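Local atomic coordinates of putative sugar ABC transport system, substrate-binding protein (PDB entry 5IX8), a protein that probably captures a sugar in the periplasm and delivers it to the membrane components of an ABC transporter. Residues Ala177-Met182 and Met188-Asp193; Gly214-Ala219 and Glu243-Ala248; Gly55-Val60 and Ala150-Pro155; Leu26-Lys31 and Ala232-Asn237; Val118-Thr123 and Ser251-Ile256. All blocks are in the same frame, centred on the assembly; numbering follows the deposited sequence. Where two conformers were deposited one is given.

Contact 1: Ala177-Met182 and Met188-Asp193; sequences AFRGEM and MAQTQD. With EDO (1,2-ethanediol), chain E; EDO (1,2-ethanediol), chain F.
The guanidinium of Arg-179 and the carboxamide of Gln-190 lie almost parallel, their planes 11° apart, as the two side chains slide past each other in opposite directions. Gln-190 CG sits over one face of the guanidinium, while the amide overlies the aliphatic part of the arginine, with Gln-190 NE2 3.7 Å from Arg-179 CG. The arginine leaves its backbone with CG wedged between N and the carbonyl carbon (chi1 60°), and a bend at chi3 then turns the guanidinium beneath Gln-190 CG. At one end of the amide, Gln-190 NE2 makes a weak, long hydrogen bond (3.4 Å) to Arg-179 O; at the other, a water donates to Gln-190 OE1 at 2.7 Å and to Ala-177 O at 2.8 Å. The buried amide is thus tied weakly to one backbone carbonyl and through water to another. The loop 177-182 follows the outermost strand 172-173 and leads into helix 184-197. Gln-190 also touches Val-146 in a neighbouring loop, and Thr-191 packs on helix 209-221.

Contact 2: Gly214-Ala219 and Glu243-Ala248; sequences GAVRAA and EGRLLA. With SO4 (sulfate ion), chain D.
Just beyond the Schellman motif in which Gly-244 terminates helix 235-242, Arg-245 lays its side chain against Val-216 and Ala-219 of helix 209-221. Both methyls of Val-216 meet its aliphatic part, Val-216 CG2 lying 3.6 Å from Arg-245 CG, and the same methyl reaches Leu-246 CD2 at 3.8 Å. The bends at chi2 and chi3 fold the arginine over the helix and bring Arg-245 NH1 to 3.4 Å from Ala-219 CB, obliquely to the guanidinium plane. Gly-244 and Arg-245 form the return into strand 246-250, closing a beta-alpha-beta unit with strand 227-231 and helix 235-242 in the Rossmann-like second lobe. Arg-245 NH1 bonds to the carbonyls of Arg-224 and Val-226. The other edge of the guanidinium holds a sulfate, probably from the crystallisation liquor: Arg-245 NE donates to O2, in plane and nearly straight (2.8 Å, 171°), and Arg-245 NH2 to O3 along a more bent path (2.8 Å, 145°). Arg-220 NE binds the same ion.

Contact 3: Gly55-Val60 and Ala150-Pro155; sequences GAYGNV and AGLEWP. With SO4 (sulfate ion), chain C; EDO (1,2-ethanediol), chain E.
With CG anti to its carbonyl carbon (chi1 -69°), Tyr-57 swings its ring off a type II turn towards Leu-152 and Trp-154; the tryptophan, by contrast, has CG between backbone N and carbonyl carbon (chi1 54°), which sends its indole towards the tyrosine hydroxyl. Leu-152 CD1 lies over one face of the phenol ring, 4.1 Å from its centroid and 27° off the normal, a CH-pi contact whose closest approach is 3.7 Å to Tyr-57 CD1. The side chains of Tyr-57 and Trp-154 cross at about a right angle, and Tyr-57 OH meets the indole at its edge, 3.5 Å from Trp-154 CZ2. An ethanediol accepts from Tyr-57 N at 3.0 Å through O1, places O2 in plane at the edge of the phenol and bonds on to Glu-181 O. On the other segment a sulfate rests at the start of helix 154-168, held by Gly-151 N to O4 (2.8 Å) and Glu-153 N to O2 (2.9 Å), with Arg-156 NH1 as a further donor. Direct contact between these two segments is therefore apolar and aromatic, and the tyrosine hydroxyl finds its hydrogen bond in Tyr-30 OH.

Contact 4: Leu26-Lys31 and Ala232-Asn237; sequences LDNFYK and AMVKEN
Asn-28 reaches across with its carboxamide directed at the backbone of Met-233 and Val-234, and its ND2 does all the gripping. CG stands anti to the carbonyl carbon (chi1 -77°), which turns the amide towards Met-233. Asn-28 ND2 donates to Met-233 O at 3.1 Å with an N-H...O angle of 158°; the oxygen lies in the amide plane, and the donor is tilted only 16° from the carbonyl plane. The same nitrogen passes alongside Val-234, 3.6 Å from Val-234 CA and 3.7 Å from Val-234 CG1, so the valine flanks the bond. ND2 also donates to a water at 2.9 Å, which accepts from Lys-235 N as well. Two acceptors for ND2 fix which end of the amide faces Met-233. Each segment fixes its own helix start. Asp-27 OD1 accepts from Phe-29 N in an Asx turn, met from above the carboxylate plane. Within 232-237, Asn-237 OD1 accepts from Val-234 N at 3.0 Å, again from above the carbonyl plane, while Asn-237 N returns a bond to Val-234 O at 2.8 Å. Tyr-311 and Pro-312 touch Asn-28 as well. Helix 28-43 belongs to the first lobe and helix 235-242 to the second, so two helix N-termini come together across the interlobe cleft, the arrangement of type I periplasmic binding proteins, in which ligands are bound between the lobes.

Contact 5: Val118-Thr123 and Ser251-Ile256; sequences VLQDDT and SEPGVI
In the interlobe hinge, where the chain leaves strand 116-119 for the second lobe and strand 246-250 for the first, Gln-120 faces Ser-251, Glu-252 and Pro-253. In the conformer described here, one of two, its side chain is extended, with CG anti to the carbonyl carbon (chi1 -76°). The edge carbon Pro-253 CD then sits over one face of the Gln-120 carboxamide, 3.3 Å from Gln-120 NE2, and Gln-120 OE1 lies 3.9 Å from Glu-252 CG. A water accepts from Gln-120 NE2 at 2.7 Å, but its further link to Ser-251 O is doubtful. Gln-120 NE2 also bonds to Val-291 O, at the third crossing between the lobes, so in this conformer the amide lies between the three passes of the chain, bonded to the third. Asp-122 OD1 and Glu-252 OE1 stand 5.3 Å apart; both form salt bridges to Arg-158 NH2, which probably offsets their like charge, and Glu-252 OE2 bonds to Ser-231. Around this centre, strand 116-119 packs through Val-118 on helix 254-270, Asp-122 touches helix 154-168, and Glu-252 rests on Phe-29 of helix 28-43.

Contacts 1 and 2 lie within the second lobe, contact 1 partly buried with an exposed loop and contact 2 more deeply packed; they touch where helix 184-197 meets helix 209-221. Contacts 3, 4 and 5 instead join the two lobes. Contact 5, about 6 Å between its centre and that of the chain, is wholly buried, an amide packed on a proline with its polar partners outside the two segments or in water. Contact 3 is also buried but aromatic and apolar, whereas contact 4, only partly buried, relies on one direct amide-to-carbonyl bond and a water. Met-182 tucks the loop of contact 1 under contact 3.

Contact 1: Ala177-Met182 and Met188-Asp193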
# COMPACT_ATOMS: atom_id res chain seq x y z
N ALA A 177 1.82 -9.44 17.49
CA ALA A 177 1.46 -10.79 17.05
C ALA A 177 1.00 -10.68 15.59
O ALA A 177 -0.06 -10.11 15.30
CB ALA A 177 0.38 -11.40 17.95
N PHE A 178 1.76 -11.27 14.67
CA PHE A 178 1.47 -11.16 13.25
C PHE A 178 0.54 -12.31 12.87
O PHE A 178 0.94 -13.48 12.93
CB PHE A 178 2.76 -11.23 12.42
CG PHE A 178 3.62 -9.99 12.50
CD1 PHE A 178 4.42 -9.74 13.62
CD2 PHE A 178 3.62 -9.05 11.46
CE1 PHE A 178 5.21 -8.58 13.69
CE2 PHE A 178 4.41 -7.92 11.51
CZ PHE A 178 5.21 -7.67 12.63
N ARG A 179 -0.71 -11.99 12.54
CA ARG A 179 -1.73 -13.01 12.33
C ARG A 179 -2.91 -12.37 11.63
O ARG A 179 -3.06 -11.15 11.62
CB ARG A 179 -2.19 -13.61 13.66
CG ARG A 179 -2.78 -12.49 14.52
CD ARG A 179 -3.08 -12.89 15.91
NE ARG A 179 -4.25 -13.74 15.91
CZ ARG A 179 -5.16 -13.76 16.88
NH1 ARG A 179 -6.15 -14.61 16.78
NH2 ARG A 179 -5.06 -12.96 17.93
N GLY A 180 -3.76 -13.22 11.07
CA GLY A 180 -4.95 -12.78 10.38
C GLY A 180 -4.67 -12.38 8.95
O GLY A 180 -3.62 -12.68 8.39
N GLU A 181 -5.65 -11.69 8.35
CA GLU A 181 -5.57 -11.26 6.96
C GLU A 181 -5.84 -9.77 6.83
O GLU A 181 -6.06 -9.28 5.71
CB GLU A 181 -6.52 -12.05 6.06
CG GLU A 181 -7.94 -11.84 6.43
CD GLU A 181 -8.88 -12.58 5.51
OE1 GLU A 181 -8.45 -12.90 4.37
OE2 GLU A 181 -10.05 -12.82 5.91
N MSE A 182 -5.79 -9.04 7.93
CA MSE A 182 -5.88 -7.59 7.94
C MSE A 182 -7.28 -7.10 7.52
O MSE A 182 -7.45 -6.01 6.95
CB MSE A 182 -4.78 -6.96 7.07
CG MSE A 182 -3.39 -7.42 7.54
SE MSE A 182 -1.92 -6.45 6.82
CE MSE A 182 -2.26 -6.91 4.98
N MSE A 188 -11.18 -5.59 14.50
CA MSE A 188 -12.10 -5.54 15.62
C MSE A 188 -11.71 -6.58 16.68
O MSE A 188 -11.56 -6.26 17.86
CB MSE A 188 -13.53 -5.79 15.12
CG MSE A 188 -14.45 -6.14 16.23
SE MSE A 188 -14.91 -4.54 17.22
CE MSE A 188 -16.47 -4.55 16.17
N ALA A 189 -11.52 -7.82 16.25
CA ALA A 189 -11.31 -8.87 17.24
C ALA A 189 -9.96 -8.70 17.91
O ALA A 189 -9.82 -8.87 19.13
CB ALA A 189 -11.44 -10.25 16.58
N GLN A 190 -8.94 -8.39 17.12
CA GLN A 190 -7.62 -8.25 17.74
C GLN A 190 -7.57 -7.05 18.67
O GLN A 190 -6.94 -7.12 19.74
CB GLN A 190 -6.54 -8.16 16.68
CG GLN A 190 -6.37 -9.47 15.90
CD GLN A 190 -5.27 -9.40 14.89
OE1 GLN A 190 -4.19 -8.76 15.10
NE2 GLN A 190 -5.49 -10.09 13.77
N THR A 191 -8.21 -5.95 18.30
CA THR A 191 -8.12 -4.77 19.15
C THR A 191 -8.99 -4.94 20.38
O THR A 191 -8.61 -4.51 21.48
CB THR A 191 -8.51 -3.50 18.37
OG1 THR A 191 -7.69 -3.42 17.20
CG2 THR A 191 -8.26 -2.25 19.23
N GLN A 192 -10.13 -5.60 20.22
CA GLN A 192 -10.96 -5.84 21.39
C GLN A 192 -10.20 -6.67 22.43
O GLN A 192 -10.23 -6.38 23.64
CB GLN A 192 -12.24 -6.55 20.96
CG GLN A 192 -13.21 -6.82 22.06
CD GLN A 192 -14.62 -6.92 21.52
OE1 GLN A 192 -14.98 -7.93 20.91
NE2 GLN A 192 -15.39 -5.86 21.68
N ASP A 193 -9.51 -7.71 21.97
CA ASP A 193 -8.71 -8.54 22.84
C ASP A 193 -7.57 -7.74 23.48
O ASP A 193 -7.36 -7.80 24.71
CB ASP A 193 -8.19 -9.70 21.99
CG ASP A 193 -7.33 -10.64 22.75
OD1 ASP A 193 -7.88 -11.42 23.54
OD2 ASP A 193 -6.11 -10.62 22.50
C1 EDO E . -8.15 -9.84 2.03
O1 EDO E . -7.41 -10.91 2.64
C2 EDO E . -8.66 -8.88 3.10
O2 EDO E . -7.55 -8.17 3.65
C1 EDO F . -3.62 -16.61 11.56
O1 EDO F . -3.09 -15.94 10.43
C2 EDO F . -2.74 -17.81 11.83
O2 EDO F . -1.52 -17.35 12.42
O HOH W 1 -2.16 -9.11 16.85

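Contact 2: Gly214-Ala219 and Glu243-Ala248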
# COMPACT_ATOMS: atom_id res chain seq x y z
N GLY A 214 -11.35 -1.33 12.19
CA GLY A 214 -11.73 -2.31 13.19
C GLY A 214 -11.29 -1.88 14.58
O GLY A 214 -12.02 -2.07 15.57
N ALA A 215 -10.10 -1.28 14.68
CA ALA A 215 -9.63 -0.80 15.97
C ALA A 215 -10.56 0.27 16.52
O ALA A 215 -10.90 0.27 17.72
CB ALA A 215 -8.19 -0.27 15.86
N VAL A 216 -11.01 1.19 15.66
CA VAL A 216 -11.95 2.23 16.09
C VAL A 216 -13.26 1.60 16.53
O VAL A 216 -13.84 2.02 17.54
CB VAL A 216 -12.15 3.26 14.96
CG1 VAL A 216 -13.36 4.19 15.24
CG2 VAL A 216 -10.88 4.10 14.77
N ARG A 217 -13.75 0.57 15.82
CA ARG A 217 -15.00 -0.07 16.26
C ARG A 217 -14.81 -0.68 17.65
O ARG A 217 -15.70 -0.58 18.50
CB ARG A 217 -15.48 -1.18 15.32
CG ARG A 217 -15.92 -0.77 13.91
CD ARG A 217 -16.53 -2.00 13.15
NE ARG A 217 -17.91 -2.33 13.53
CZ ARG A 217 -18.51 -3.52 13.33
NH1 ARG A 217 -17.84 -4.52 12.82
NH2 ARG A 217 -19.80 -3.71 13.69
N ALA A 218 -13.67 -1.32 17.88
CA ALA A 218 -13.39 -1.92 19.19
C ALA A 218 -13.30 -0.85 20.27
O ALA A 218 -13.81 -1.05 21.38
CB ALA A 218 -12.10 -2.75 19.15
N ALA A 219 -12.61 0.26 19.98
CA ALA A 219 -12.48 1.33 20.95
C ALA A 219 -13.84 1.93 21.28
O ALA A 219 -14.14 2.20 22.45
CB ALA A 219 -11.53 2.41 20.40
N GLU A 243 -12.62 14.49 14.60
CA GLU A 243 -13.20 14.16 15.90
C GLU A 243 -12.18 13.65 16.90
O GLU A 243 -12.54 13.40 18.06
CB GLU A 243 -14.31 13.11 15.72
CG GLU A 243 -15.56 13.66 15.07
CD GLU A 243 -16.39 12.60 14.36
OE1 GLU A 243 -16.17 11.38 14.57
OE2 GLU A 243 -17.28 13.01 13.57
N GLY A 244 -10.92 13.48 16.47
CA GLY A 244 -9.83 13.08 17.34
C GLY A 244 -9.63 11.60 17.51
O GLY A 244 -8.74 11.19 18.26
N ARG A 245 -10.43 10.76 16.84
CA ARG A 245 -10.31 9.32 17.05
C ARG A 245 -9.11 8.73 16.31
O ARG A 245 -8.45 7.81 16.82
CB ARG A 245 -11.60 8.63 16.62
CG ARG A 245 -11.51 7.13 16.63
CD ARG A 245 -11.33 6.56 18.05
NE ARG A 245 -12.57 6.63 18.84
CZ ARG A 245 -12.66 6.25 20.11
NH1 ARG A 245 -11.59 5.81 20.77
NH2 ARG A 245 -13.83 6.33 20.74
N LEU A 246 -8.81 9.24 15.11
CA LEU A 246 -7.60 8.89 14.37
C LEU A 246 -6.60 10.02 14.57
O LEU A 246 -6.88 11.18 14.22
CB LEU A 246 -7.87 8.69 12.88
CG LEU A 246 -8.74 7.51 12.43
CD1 LEU A 246 -8.85 7.51 10.88
CD2 LEU A 246 -8.25 6.16 12.94
N LEU A 247 -5.44 9.69 15.13
CA LEU A 247 -4.40 10.69 15.35
C LEU A 247 -3.73 11.08 14.05
O LEU A 247 -3.43 12.26 13.82
CB LEU A 247 -3.37 10.15 16.33
CG LEU A 247 -2.11 10.99 16.57
CD1 LEU A 247 -2.46 12.36 17.14
CD2 LEU A 247 -1.15 10.22 17.48
N ALA A 248 -3.49 10.09 13.20
CA ALA A 248 -2.76 10.30 11.97
C ALA A 248 -3.02 9.13 11.05
O ALA A 248 -3.17 7.98 11.50
CB ALA A 248 -1.25 10.43 12.23
S SO4 D . -15.76 8.41 18.33
O1 SO4 D . -15.24 9.72 17.98
O2 SO4 D . -14.99 7.38 17.63
O3 SO4 D . -15.64 8.21 19.77
O4 SO4 D . -17.16 8.37 17.93

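Contact 3: Gly55-Val60 and Ala150-Pro155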
# COMPACT_ATOMS: atom_id res chain seq x y z
N GLY A 55 -7.99 -12.18 -4.57
CA GLY A 55 -9.19 -12.36 -3.78
C GLY A 55 -8.94 -12.21 -2.30
O GLY A 55 -9.85 -11.80 -1.56
N ALA A 56 -7.74 -12.56 -1.84
CA ALA A 56 -7.43 -12.46 -0.42
C ALA A 56 -5.92 -12.57 -0.29
O ALA A 56 -5.27 -13.14 -1.16
CB ALA A 56 -8.10 -13.58 0.40
N TYR A 57 -5.38 -12.04 0.81
CA TYR A 57 -3.98 -12.38 1.09
C TYR A 57 -3.84 -13.89 1.23
O TYR A 57 -4.74 -14.57 1.75
CB TYR A 57 -3.48 -11.68 2.35
CG TYR A 57 -3.38 -10.20 2.13
CD1 TYR A 57 -2.32 -9.66 1.41
CD2 TYR A 57 -4.35 -9.34 2.63
CE1 TYR A 57 -2.23 -8.29 1.21
CE2 TYR A 57 -4.28 -7.97 2.42
CZ TYR A 57 -3.23 -7.46 1.70
OH TYR A 57 -3.13 -6.10 1.51
N GLY A 58 -2.75 -14.43 0.70
CA GLY A 58 -2.53 -15.87 0.69
C GLY A 58 -3.04 -16.59 -0.54
O GLY A 58 -2.70 -17.77 -0.71
N ASN A 59 -3.83 -15.93 -1.41
CA ASN A 59 -4.36 -16.55 -2.62
C ASN A 59 -3.31 -16.53 -3.74
O ASN A 59 -3.49 -15.95 -4.81
CB ASN A 59 -5.64 -15.85 -3.06
CG ASN A 59 -6.84 -16.33 -2.27
OD1 ASN A 59 -6.68 -17.11 -1.32
ND2 ASN A 59 -8.04 -15.89 -2.67
N VAL A 60 -2.20 -17.21 -3.47
CA VAL A 60 -1.06 -17.15 -4.36
C VAL A 60 -1.30 -17.95 -5.64
O VAL A 60 -0.98 -17.49 -6.74
CB VAL A 60 0.18 -17.60 -3.57
CG1 VAL A 60 1.34 -17.75 -4.46
CG2 VAL A 60 0.49 -16.57 -2.50
N ALA A 150 1.37 -11.93 8.91
CA ALA A 150 2.71 -12.41 8.61
C ALA A 150 2.83 -12.80 7.13
O ALA A 150 1.83 -12.95 6.42
CB ALA A 150 3.04 -13.62 9.48
N GLY A 151 4.08 -12.94 6.67
CA GLY A 151 4.33 -13.44 5.33
C GLY A 151 4.20 -12.42 4.22
O GLY A 151 4.23 -12.80 3.05
N LEU A 152 4.04 -11.15 4.56
CA LEU A 152 3.84 -10.13 3.54
C LEU A 152 5.00 -9.15 3.43
O LEU A 152 5.00 -8.34 2.48
CB LEU A 152 2.55 -9.35 3.82
CG LEU A 152 1.28 -10.22 3.91
CD1 LEU A 152 0.08 -9.27 4.18
CD2 LEU A 152 1.08 -11.08 2.67
N GLU A 153 5.93 -9.17 4.39
CA GLU A 153 7.11 -8.29 4.44
C GLU A 153 6.75 -6.86 4.82
O GLU A 153 7.25 -6.34 5.83
CB GLU A 153 7.87 -8.31 3.09
CG GLU A 153 9.26 -7.65 3.11
CD GLU A 153 10.32 -8.48 3.83
OE1 GLU A 153 10.01 -9.59 4.32
OE2 GLU A 153 11.49 -8.02 3.92
N TRP A 154 5.88 -6.20 4.04
CA TRP A 154 5.67 -4.77 4.29
C TRP A 154 5.00 -4.47 5.64
O TRP A 154 5.31 -3.43 6.21
CB TRP A 154 4.91 -4.11 3.12
CG TRP A 154 3.60 -4.74 2.72
CD1 TRP A 154 3.41 -5.77 1.84
CD2 TRP A 154 2.30 -4.40 3.22
NE1 TRP A 154 2.07 -6.10 1.75
CE2 TRP A 154 1.37 -5.28 2.60
CE3 TRP A 154 1.84 -3.48 4.16
CZ2 TRP A 154 0.00 -5.21 2.84
CZ3 TRP A 154 0.47 -3.42 4.41
CH2 TRP A 154 -0.43 -4.28 3.76
N PRO A 155 4.12 -5.32 6.19
CA PRO A 155 3.61 -5.00 7.54
C PRO A 155 4.73 -5.04 8.56
O PRO A 155 4.75 -4.23 9.49
CB PRO A 155 2.56 -6.11 7.80
CG PRO A 155 2.07 -6.49 6.37
CD PRO A 155 3.42 -6.49 5.63
S SO4 C . 6.96 -11.32 7.85
O1 SO4 C . 8.36 -11.25 8.24
O2 SO4 C . 6.76 -11.04 6.43
O3 SO4 C . 6.14 -10.39 8.64
O4 SO4 C . 6.48 -12.67 8.15
C1 EDO E . -8.15 -9.84 2.03
O1 EDO E . -7.41 -10.91 2.64
C2 EDO E . -8.66 -8.88 3.10
O2 EDO E . -7.55 -8.17 3.65

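Contact 4: Leu26-Lys31 and Ala232-Asn237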
# COMPACT_ATOMS: atom_id res chain seq x y z
N LEU A 26 -11.02 -4.09 -2.36
CA LEU A 26 -11.97 -3.74 -1.31
C LEU A 26 -11.65 -2.44 -0.58
O LEU A 26 -12.51 -1.95 0.15
CB LEU A 26 -12.06 -4.88 -0.28
CG LEU A 26 -12.55 -6.16 -0.94
CD1 LEU A 26 -12.56 -7.27 0.11
CD2 LEU A 26 -13.94 -5.98 -1.62
N ASP A 27 -10.46 -1.85 -0.77
CA ASP A 27 -10.20 -0.54 -0.17
C ASP A 27 -9.70 0.43 -1.23
O ASP A 27 -9.85 0.16 -2.42
CB ASP A 27 -9.22 -0.63 1.02
CG ASP A 27 -7.83 -1.18 0.65
OD1 ASP A 27 -7.39 -1.11 -0.52
OD2 ASP A 27 -7.13 -1.67 1.60
N ASN A 28 -9.19 1.58 -0.85
CA ASN A 28 -8.80 2.53 -1.88
C ASN A 28 -7.41 2.29 -2.41
O ASN A 28 -7.01 2.98 -3.36
CB ASN A 28 -8.87 3.97 -1.35
CG ASN A 28 -10.27 4.48 -1.30
OD1 ASN A 28 -11.15 3.96 -2.02
ND2 ASN A 28 -10.52 5.49 -0.45
N PHE A 29 -6.64 1.37 -1.83
CA PHE A 29 -5.23 1.32 -2.20
C PHE A 29 -5.04 0.57 -3.51
O PHE A 29 -4.60 1.17 -4.50
CB PHE A 29 -4.40 0.68 -1.08
CG PHE A 29 -2.92 0.57 -1.40
CD1 PHE A 29 -2.16 1.73 -1.58
CD2 PHE A 29 -2.32 -0.66 -1.60
CE1 PHE A 29 -0.80 1.67 -1.90
CE2 PHE A 29 -0.94 -0.75 -1.89
CZ PHE A 29 -0.18 0.43 -2.04
N TYR A 30 -5.28 -0.74 -3.53
CA TYR A 30 -5.12 -1.42 -4.82
C TYR A 30 -6.12 -0.93 -5.84
O TYR A 30 -5.81 -0.89 -7.05
CB TYR A 30 -5.27 -2.95 -4.68
CG TYR A 30 -4.36 -3.53 -3.61
CD1 TYR A 30 -2.97 -3.60 -3.79
CD2 TYR A 30 -4.88 -4.04 -2.43
CE1 TYR A 30 -2.14 -4.12 -2.79
CE2 TYR A 30 -4.02 -4.56 -1.41
CZ TYR A 30 -2.66 -4.60 -1.63
OH TYR A 30 -1.80 -5.09 -0.68
N LYS A 31 -7.33 -0.57 -5.40
CA LYS A 31 -8.30 -0.03 -6.35
C LYS A 31 -7.81 1.29 -6.93
O LYS A 31 -7.99 1.56 -8.12
CB LYS A 31 -9.68 0.12 -5.68
CG LYS A 31 -10.79 0.41 -6.67
CD LYS A 31 -12.12 0.81 -5.98
CE LYS A 31 -12.57 -0.26 -5.05
NZ LYS A 31 -13.84 0.07 -4.33
N ALA A 232 -3.51 4.73 4.76
CA ALA A 232 -4.32 4.68 3.55
C ALA A 232 -5.72 5.23 3.78
O ALA A 232 -6.56 4.58 4.42
CB ALA A 232 -4.39 3.26 2.98
N MSE A 233 -5.98 6.42 3.25
CA MSE A 233 -7.23 7.11 3.53
C MSE A 233 -8.44 6.49 2.88
O MSE A 233 -8.37 6.05 1.73
CB MSE A 233 -7.15 8.56 3.07
CG MSE A 233 -6.17 9.40 3.93
SE MSE A 233 -6.93 9.88 5.66
CE MSE A 233 -8.38 11.06 5.10
N VAL A 234 -9.56 6.54 3.60
CA VAL A 234 -10.89 6.44 3.02
C VAL A 234 -11.68 7.65 3.51
O VAL A 234 -11.34 8.25 4.53
CB VAL A 234 -11.60 5.12 3.40
CG1 VAL A 234 -10.86 3.91 2.83
CG2 VAL A 234 -11.67 5.01 4.90
N LYS A 235 -12.74 7.99 2.77
CA LYS A 235 -13.52 9.19 3.07
C LYS A 235 -13.91 9.27 4.55
O LYS A 235 -13.82 10.33 5.17
CB LYS A 235 -14.78 9.20 2.19
CG LYS A 235 -15.74 10.36 2.48
CD LYS A 235 -15.13 11.70 2.08
CE LYS A 235 -15.85 12.88 2.77
NZ LYS A 235 -17.35 12.85 2.60
N GLU A 236 -14.36 8.15 5.12
CA GLU A 236 -14.85 8.16 6.50
C GLU A 236 -13.76 8.51 7.50
O GLU A 236 -14.07 8.95 8.63
CB GLU A 236 -15.50 6.81 6.82
CG GLU A 236 -16.80 6.60 6.05
CD GLU A 236 -16.62 6.24 4.57
OE1 GLU A 236 -15.47 5.94 4.13
OE2 GLU A 236 -17.65 6.20 3.84
N ASN A 237 -12.48 8.34 7.13
CA ASN A 237 -11.39 8.71 8.02
C ASN A 237 -11.34 10.20 8.29
O ASN A 237 -10.80 10.64 9.31
CB ASN A 237 -10.04 8.32 7.42
CG ASN A 237 -9.83 6.82 7.32
OD1 ASN A 237 -9.04 6.38 6.50
ND2 ASN A 237 -10.51 6.03 8.16
O HOH W 2 -13.07 6.59 0.30

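Contact 5: Val118-Thr123 and Ser251-Ile256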
# COMPACT_ATOMS: atom_id res chain seq x y z
N VAL A 118 6.97 0.45 -8.61
CA VAL A 118 6.52 1.76 -8.18
C VAL A 118 5.76 1.52 -6.90
O VAL A 118 4.74 0.83 -6.91
CB VAL A 118 5.61 2.46 -9.21
CG1 VAL A 118 5.13 3.78 -8.64
CG2 VAL A 118 6.35 2.70 -10.55
N LEU A 119 6.27 2.06 -5.79
CA LEU A 119 5.61 1.78 -4.51
C LEU A 119 5.93 2.90 -3.54
O LEU A 119 5.96 4.06 -3.96
CB LEU A 119 5.99 0.38 -3.99
CG LEU A 119 7.47 -0.01 -3.78
CD1 LEU A 119 7.53 -1.14 -2.75
CD2 LEU A 119 8.16 -0.48 -5.06
N GLN A 120 6.03 2.59 -2.25
CA GLN A 120 6.50 3.54 -1.24
C GLN A 120 7.39 2.79 -0.27
O GLN A 120 7.45 1.56 -0.27
CB GLN A 120 5.35 4.20 -0.47
CG GLN A 120 4.62 5.29 -1.21
CD GLN A 120 3.58 5.99 -0.34
OE1 GLN A 120 2.80 5.33 0.33
NE2 GLN A 120 3.59 7.30 -0.32
N ASP A 121 8.07 3.56 0.58
CA ASP A 121 9.01 3.01 1.55
C ASP A 121 8.23 2.60 2.80
O ASP A 121 7.86 3.45 3.61
CB ASP A 121 10.07 4.06 1.88
CG ASP A 121 11.17 3.55 2.76
OD1 ASP A 121 10.93 2.61 3.56
OD2 ASP A 121 12.29 4.10 2.67
N ASP A 122 7.99 1.30 2.97
CA ASP A 122 7.15 0.85 4.08
C ASP A 122 7.78 1.12 5.44
O ASP A 122 7.07 1.50 6.38
CB ASP A 122 6.82 -0.63 3.90
CG ASP A 122 5.81 -0.85 2.77
OD1 ASP A 122 4.61 -0.46 2.91
OD2 ASP A 122 6.22 -1.35 1.71
N THR A 123 9.11 1.01 5.57
CA THR A 123 9.72 1.39 6.84
C THR A 123 9.44 2.85 7.18
O THR A 123 9.18 3.19 8.35
CB THR A 123 11.22 1.13 6.80
OG1 THR A 123 11.45 -0.24 6.47
CG2 THR A 123 11.83 1.44 8.17
N SER A 251 -0.79 8.81 4.15
CA SER A 251 -1.36 8.79 2.80
C SER A 251 -0.68 7.70 1.98
O SER A 251 0.54 7.61 1.96
CB SER A 251 -1.16 10.17 2.12
OG SER A 251 -1.43 10.15 0.71
N GLU A 252 -1.46 6.85 1.31
CA GLU A 252 -0.91 5.89 0.35
C GLU A 252 -1.49 6.22 -1.02
O GLU A 252 -2.65 5.87 -1.31
CB GLU A 252 -1.22 4.46 0.76
CG GLU A 252 -0.45 4.10 2.03
CD GLU A 252 -0.54 2.62 2.38
OE1 GLU A 252 -0.05 1.78 1.60
OE2 GLU A 252 -1.11 2.30 3.45
N PRO A 253 -0.78 6.93 -1.85
CA PRO A 253 -1.36 7.48 -3.09
C PRO A 253 -1.37 6.47 -4.23
O PRO A 253 -0.57 6.52 -5.16
CB PRO A 253 -0.44 8.67 -3.38
CG PRO A 253 0.86 8.25 -2.85
CD PRO A 253 0.57 7.47 -1.59
N GLY A 254 -2.31 5.52 -4.16
CA GLY A 254 -2.36 4.45 -5.14
C GLY A 254 -2.57 4.98 -6.55
O GLY A 254 -2.06 4.41 -7.51
N VAL A 255 -3.38 6.04 -6.68
CA VAL A 255 -3.72 6.54 -8.01
C VAL A 255 -2.47 7.02 -8.71
O VAL A 255 -2.21 6.65 -9.86
CB VAL A 255 -4.77 7.67 -7.93
CG1 VAL A 255 -4.95 8.32 -9.30
CG2 VAL A 255 -6.11 7.13 -7.42
N ILE A 256 -1.63 7.81 -8.03
CA ILE A 256 -0.43 8.29 -8.72
C ILE A 256 0.53 7.12 -9.01
O ILE A 256 1.22 7.12 -10.04
CB ILE A 256 0.25 9.46 -7.98
CG1 ILE A 256 1.26 10.14 -8.94
CG2 ILE A 256 0.95 9.02 -6.70
CD1 ILE A 256 1.84 11.44 -8.46
O HOH W 3 2.17 9.19 1.04